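Local coordinates for conserved hypothetical protein (Xanthomonas campestris pv. campestris, PDB 2FUJ) that probably hydrolyses fatty acyl-CoA thioesters, as a tetrameric thioesterase of the hotdog fold, at residues 12-17 / 77-82; 67-72 / 108-113. One frame throughout, in Å; residues are numbered along the deposited sequence.

Contact 1. Residues 12-17 / 77-82; sequences RVPISV and DILVEL
Val-13 and Ile-15 pair with Val-80 and Ile-78 along one edge of the antiparallel sheet of the hotdog fold. Strand 12-15 is outermost within this chain, and strand 78-82 runs beside it at 154°. Val-13 N and Val-80 O bond at 2.7 Å, and Val-80 N returns the bond to Val-13 O. Ile-15 N bonds to Ile-78 O in the next hydrogen-bonded pair.

Val-13, Ile-15, Ile-78 and Val-80 share one face of the sheet. Val-80 packs there on Leu-37 and Ala-40 of helix 30-47. Ile-78 carries CG1 between its backbone N and carbonyl carbon (chi1 59°). Its tip CD1 lies between the side chains of Ile-15 and Val-17, next to CB and CG2 of the first and CG2 of the second. The exact place of CD1 is doubtful, because it is modelled too close to Ile-15 O. The Ile-15 side chain slants across to Val-80, with CD1 only 3.2 Å from Val-80 CG2, a tight fit.

The other face holds Arg-12, Pro-14, Leu-79 and Glu-81. Leu-79 forks: CD1 lies against the Val-13 to Pro-14 peptide, and CD2 meets one face of the Arg-12 guanidinium. Arg-12 NE makes a weak but straight hydrogen bond to Glu-81 OE1 at 3.4 Å, part of a salt bridge. The stronger partners lie elsewhere, Glu-104 for Arg-12 and Arg-97 for Glu-81.

Beyond the strands, Asp-77 OD1 also meets Arg-43 of the second subunit. Water 1 joins Ser-16 OG to Asp-77 OD2. Val-17 N bonds to Asp-77 OD1 at 2.9 Å, on the anti side of the carboxylate.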
loop_
_atom_site.group_PDB
_atom_site.type_symbol
_atom_site.label_atom_id
_atom_site.label_comp_id
_atom_site.label_asym_id
_atom_site.label_seq_id
_atom_site.Cartn_x
_atom_site.Cartn_y
_atom_site.Cartn_z
ATOM N N ARG A 12 -20.784 8.619 9.164
ATOM C CA ARG A 12 -20.390 7.457 9.951
ATOM C C ARG A 12 -20.273 6.369 8.880
ATOM O O ARG A 12 -21.259 5.728 8.504
ATOM C CB ARG A 12 -21.466 7.133 10.997
ATOM C CG ARG A 12 -21.775 8.331 11.898
ATOM C CD ARG A 12 -22.749 8.022 13.028
ATOM N NE ARG A 12 -22.163 7.148 14.039
ATOM C CZ ARG A 12 -22.472 5.865 14.190
ATOM N NH1 ARG A 12 -23.371 5.302 13.396
ATOM N NH2 ARG A 12 -21.876 5.139 15.131
ATOM N N VAL A 13 -19.050 6.185 8.390
ATOM C CA VAL A 13 -18.756 5.254 7.301
ATOM C C VAL A 13 -18.145 3.908 7.679
ATOM O O VAL A 13 -17.057 3.850 8.246
ATOM C CB VAL A 13 -17.797 5.929 6.280
ATOM C CG1 VAL A 13 -17.578 5.026 5.074
ATOM C CG2 VAL A 13 -18.358 7.277 5.850
ATOM N N PRO A 14 -18.838 2.804 7.361
ATOM C CA PRO A 14 -18.276 1.496 7.696
ATOM C C PRO A 14 -17.191 1.183 6.669
ATOM O O PRO A 14 -17.394 1.372 5.474
ATOM C CB PRO A 14 -19.480 0.561 7.583
ATOM C CG PRO A 14 -20.287 1.188 6.508
ATOM C CD PRO A 14 -20.207 2.670 6.829
ATOM N N ILE A 15 -16.041 0.724 7.143
ATOM C CA ILE A 15 -14.925 0.396 6.270
ATOM C C ILE A 15 -14.425 -0.992 6.618
ATOM O O ILE A 15 -14.210 -1.300 7.785
ATOM C CB ILE A 15 -13.751 1.393 6.460
ATOM C CG1 ILE A 15 -14.191 2.813 6.094
ATOM C CG2 ILE A 15 -12.556 0.971 5.618
ATOM C CD1 ILE A 15 -13.155 3.919 6.323
ATOM N N SER A 16 -14.249 -1.830 5.603
ATOM C CA SER A 16 -13.745 -3.173 5.817
ATOM C C SER A 16 -12.230 -3.134 5.922
ATOM O O SER A 16 -11.571 -2.487 5.116
ATOM C CB SER A 16 -14.107 -4.078 4.640
ATOM O OG SER A 16 -15.499 -4.222 4.511
ATOM N N VAL A 17 -11.683 -3.827 6.912
ATOM C CA VAL A 17 -10.237 -3.894 7.070
ATOM C C VAL A 17 -9.751 -5.052 6.199
ATOM O O VAL A 17 -10.466 -6.041 6.024
ATOM C CB VAL A 17 -9.834 -4.157 8.544
ATOM C CG1 VAL A 17 -8.351 -4.497 8.641
ATOM C CG2 VAL A 17 -10.124 -2.931 9.375
ATOM N N ASP A 77 -13.702 -5.197 11.231
ATOM C CA ASP A 77 -14.022 -4.050 10.389
ATOM C C ASP A 77 -14.355 -2.860 11.284
ATOM O O ASP A 77 -14.764 -3.037 12.429
ATOM C CB ASP A 77 -15.189 -4.381 9.458
ATOM C CG ASP A 77 -14.883 -5.554 8.548
ATOM O OD1 ASP A 77 -13.743 -5.617 8.032
ATOM O OD2 ASP A 77 -15.777 -6.404 8.343
ATOM N N ILE A 78 -14.196 -1.656 10.747
ATOM C CA ILE A 78 -14.386 -0.437 11.523
ATOM C C ILE A 78 -15.506 0.478 11.066
ATOM O O ILE A 78 -16.106 0.283 10.020
ATOM C CB ILE A 78 -13.095 0.386 11.495
ATOM C CG1 ILE A 78 -12.757 0.716 10.032
ATOM C CG2 ILE A 78 -11.971 -0.397 12.141
ATOM C CD1 ILE A 78 -12.064 -0.359 9.188
ATOM N N LEU A 79 -15.766 1.491 11.882
ATOM C CA LEU A 79 -16.768 2.493 11.587
ATOM C C LEU A 79 -16.064 3.828 11.736
ATOM O O LEU A 79 -15.587 4.167 12.824
ATOM C CB LEU A 79 -17.925 2.413 12.579
ATOM C CG LEU A 79 -18.975 3.493 12.355
ATOM C CD1 LEU A 79 -19.650 3.270 11.009
ATOM C CD2 LEU A 79 -19.983 3.449 13.473
ATOM N N VAL A 80 -15.978 4.587 10.651
ATOM C CA VAL A 80 -15.306 5.873 10.723
ATOM C C VAL A 80 -16.303 7.003 10.829
ATOM O O VAL A 80 -17.060 7.284 9.909
ATOM C CB VAL A 80 -14.396 6.103 9.511
ATOM C CG1 VAL A 80 -13.611 7.396 9.691
ATOM C CG2 VAL A 80 -13.451 4.945 9.367
ATOM N N GLU A 81 -16.275 7.640 11.987
ATOM C CA GLU A 81 -17.151 8.743 12.310
ATOM C C GLU A 81 -16.425 10.055 12.055
ATOM O O GLU A 81 -15.355 10.296 12.605
ATOM C CB GLU A 81 -17.548 8.619 13.776
ATOM C CG GLU A 81 -18.451 9.695 14.303
ATOM C CD GLU A 81 -18.877 9.395 15.724
ATOM O OE1 GLU A 81 -19.732 8.502 15.918
ATOM O OE2 GLU A 81 -18.339 10.035 16.648
ATOM N N LEU A 82 -17.016 10.893 11.211
ATOM C CA LEU A 82 -16.438 12.188 10.880
ATOM C C LEU A 82 -17.364 13.309 11.350
ATOM O O LEU A 82 -18.578 13.223 11.204
ATOM C CB LEU A 82 -16.244 12.307 9.370
ATOM C CG LEU A 82 -15.346 11.269 8.705
ATOM C CD1 LEU A 82 -15.271 11.552 7.214
ATOM C CD2 LEU A 82 -13.957 11.314 9.329
HETATM O O HOH W 1 -15.688 -6.812 5.698
#

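Contact 2. Residues 67-72 / 108-113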
loop_
_atom_site.group_PDB
_atom_site.type_symbol
_atom_site.label_atom_id
_atom_site.label_comp_id
_atom_site.label_asym_id
_atom_site.label_seq_id
_atom_site.Cartn_x
_atom_site.Cartn_y
_atom_site.Cartn_z
ATOM N N ASN A 67 -4.308 10.085 16.398
ATOM C CA ASN A 67 -3.899 9.490 17.668
ATOM C C ASN A 67 -4.265 8.012 17.639
ATOM O O ASN A 67 -5.389 7.653 17.293
ATOM C CB ASN A 67 -4.623 10.137 18.851
ATOM C CG ASN A 67 -4.442 11.640 18.899
ATOM O OD1 ASN A 67 -3.328 12.145 18.839
ATOM N ND2 ASN A 67 -5.545 12.360 19.012
ATOM N N TYR A 68 -3.314 7.166 18.019
ATOM C CA TYR A 68 -3.520 5.722 18.037
ATOM C C TYR A 68 -3.802 5.292 19.470
ATOM O O TYR A 68 -2.913 5.294 20.312
ATOM C CB TYR A 68 -2.269 5.054 17.473
ATOM C CG TYR A 68 -1.925 5.592 16.099
ATOM C CD1 TYR A 68 -2.598 5.145 14.963
ATOM C CD2 TYR A 68 -0.979 6.601 15.943
ATOM C CE1 TYR A 68 -2.344 5.687 13.715
ATOM C CE2 TYR A 68 -0.718 7.154 14.693
ATOM C CZ TYR A 68 -1.403 6.694 13.581
ATOM O OH TYR A 68 -1.151 7.234 12.340
ATOM N N LYS A 69 -5.057 4.930 19.729
ATOM C CA LYS A 69 -5.511 4.541 21.061
ATOM C C LYS A 69 -5.323 3.092 21.469
ATOM O O LYS A 69 -4.925 2.803 22.603
ATOM C CB LYS A 69 -6.983 4.907 21.220
ATOM C CG LYS A 69 -7.208 6.207 21.929
ATOM C CD LYS A 69 -6.595 7.353 21.172
ATOM C CE LYS A 69 -6.914 8.657 21.858
ATOM N NZ LYS A 69 -6.277 8.786 23.205
ATOM N N ARG A 70 -5.655 2.180 20.563
ATOM C CA ARG A 70 -5.507 0.757 20.822
ATOM C C ARG A 70 -5.332 0.080 19.479
ATOM O O ARG A 70 -5.834 0.565 18.464
ATOM C CB ARG A 70 -6.726 0.197 21.557
ATOM C CG ARG A 70 -8.051 0.369 20.837
ATOM C CD ARG A 70 -9.201 0.092 21.800
ATOM N NE ARG A 70 -9.095 -1.234 22.406
ATOM C CZ ARG A 70 -9.955 -1.722 23.298
ATOM N NH1 ARG A 70 -10.991 -0.998 23.697
ATOM N NH2 ARG A 70 -9.781 -2.936 23.789
ATOM N N PRO A 71 -4.608 -1.046 19.456
ATOM C CA PRO A 71 -4.355 -1.788 18.224
ATOM C C PRO A 71 -5.579 -2.390 17.563
ATOM O O PRO A 71 -6.494 -2.876 18.228
ATOM C CB PRO A 71 -3.353 -2.851 18.662
ATOM C CG PRO A 71 -3.760 -3.131 20.066
ATOM C CD PRO A 71 -4.023 -1.743 20.615
ATOM N N LEU A 72 -5.572 -2.332 16.237
ATOM C CA LEU A 72 -6.644 -2.867 15.413
ATOM C C LEU A 72 -6.095 -4.093 14.698
ATOM O O LEU A 72 -4.990 -4.059 14.153
ATOM C CB LEU A 72 -7.079 -1.820 14.384
ATOM C CG LEU A 72 -7.938 -2.281 13.201
ATOM C CD1 LEU A 72 -9.311 -2.742 13.674
ATOM C CD2 LEU A 72 -8.079 -1.137 12.223
ATOM N N TYR A 108 -10.404 2.960 18.400
ATOM C CA TYR A 108 -9.075 2.681 17.889
ATOM C C TYR A 108 -8.281 3.953 17.681
ATOM O O TYR A 108 -7.063 3.956 17.812
ATOM C CB TYR A 108 -9.159 1.933 16.560
ATOM C CG TYR A 108 -9.718 0.537 16.682
ATOM C CD1 TYR A 108 -10.926 0.197 16.079
ATOM C CD2 TYR A 108 -9.028 -0.447 17.377
ATOM C CE1 TYR A 108 -11.429 -1.093 16.160
ATOM C CE2 TYR A 108 -9.525 -1.741 17.469
ATOM C CZ TYR A 108 -10.724 -2.057 16.855
ATOM O OH TYR A 108 -11.215 -3.340 16.921
ATOM N N SER A 109 -8.972 5.039 17.358
ATOM C CA SER A 109 -8.283 6.295 17.102
ATOM C C SER A 109 -9.187 7.507 16.988
ATOM O O SER A 109 -10.357 7.406 16.609
ATOM C CB SER A 109 -7.459 6.164 15.812
ATOM O OG SER A 109 -7.236 7.415 15.172
ATOM N N ASP A 110 -8.631 8.657 17.350
ATOM C CA ASP A 110 -9.328 9.925 17.217
ATOM C C ASP A 110 -8.299 10.936 16.738
ATOM O O ASP A 110 -7.147 10.582 16.501
ATOM C CB ASP A 110 -9.995 10.393 18.528
ATOM C CG ASP A 110 -9.053 10.412 19.720
ATOM O OD1 ASP A 110 -7.832 10.622 19.557
ATOM O OD2 ASP A 110 -9.560 10.237 20.852
ATOM N N GLY A 111 -8.720 12.183 16.588
ATOM C CA GLY A 111 -7.833 13.218 16.096
ATOM C C GLY A 111 -8.591 13.970 15.018
ATOM O O GLY A 111 -9.819 14.015 15.045
ATOM N N ASN A 112 -7.880 14.559 14.065
ATOM C CA ASN A 112 -8.548 15.290 13.001
ATOM C C ASN A 112 -7.699 15.425 11.747
ATOM O O ASN A 112 -6.528 15.044 11.727
ATOM C CB ASN A 112 -8.925 16.694 13.476
ATOM C CG ASN A 112 -7.716 17.504 13.886
ATOM O OD1 ASN A 112 -7.459 17.691 15.073
ATOM N ND2 ASN A 112 -6.956 17.975 12.906
ATOM N N VAL A 113 -8.324 15.964 10.708
ATOM C CA VAL A 113 -7.679 16.229 9.433
ATOM C C VAL A 113 -8.099 17.642 9.033
ATOM O O VAL A 113 -9.287 17.979 9.053
ATOM C CB VAL A 113 -8.142 15.249 8.339
ATOM C CG1 VAL A 113 -7.497 15.622 7.012
ATOM C CG2 VAL A 113 -7.780 13.828 8.723
HETATM O O HOH W 2 -4.337 2.288 17.229
#
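Leu-72 and Tyr-108 supply the main apolar contact between 67-72 and 108-113. Leu-72 CD1 sits over one face of the Tyr-108 ring, 3.8 Å from its centroid, in a CH-pi contact. It is offset toward the rim, nearest CZ. The two side chains cross at about a right angle. Backbone oxygens border the same ring: Arg-70 O lies at its edge in plane, and Pro-71 O is 3.3 Å from CE2. Arg-70 adds CG against CD2 of the ring.

The backbone bonds are few. Asn-67 N bonds to Asp-110 O at 2.9 Å. The return bond from Asp-110 N to Asn-67 O is weak. Lys-69 N bonds to Tyr-108 O. Water 2 donates to both Arg-70 O and Tyr-108 O.

Among polar side chains, Asn-67 ND2 bonds to Asp-110 OD1 at 2.9 Å. The acceptor lies in the amide plane, while the amide and carboxylate planes stand 88° apart. With CG between its own backbone N and carbonyl carbon (chi1 52°), the Asp-110 carboxylate comes up to Asn-67 and Lys-69. Lys-69 brings CE to 3.2 Å from Asp-110 OD1. Its NZ is 4.3 Å from Asp-110 OD2, beyond a salt bridge.

Tyr-108 and Ser-109 form a classic beta bulge in strand 107-116, both facing Ile-98 of the neighbouring strand 91-100. Tyr-108 OH bonds to Asp-100. Leu-72 also packs on Tyr-33 and Tyr-36 of helix 30-47. At the outer edge, Asn-67 pairs with a strand of the third subunit, which carries the sheet across the interface.

Contacts 1 and 2 lie on opposite margins of one five-stranded antiparallel sheet, their centres about 13 Å apart. Contact 1 joins strand 9-15 to 78-87, and contact 2 joins 58-68 to 107-116; strand 91-100 runs between the two pairs. Their segments alternate along the chain: 12-17, 67-72, 77-82, 108-113. The short connection from 72 to 77 leads from one contact to the other. They also touch: Ile-78 CG2 packs on Leu-72 CD1 and Tyr-108 CE1, and Val-17 CG2 on Leu-72 CD2. Helix 30-47 packs against both. Contact 1 meets the second subunit and contact 2 the third, so both margins lie at subunit interfaces of the tetramer.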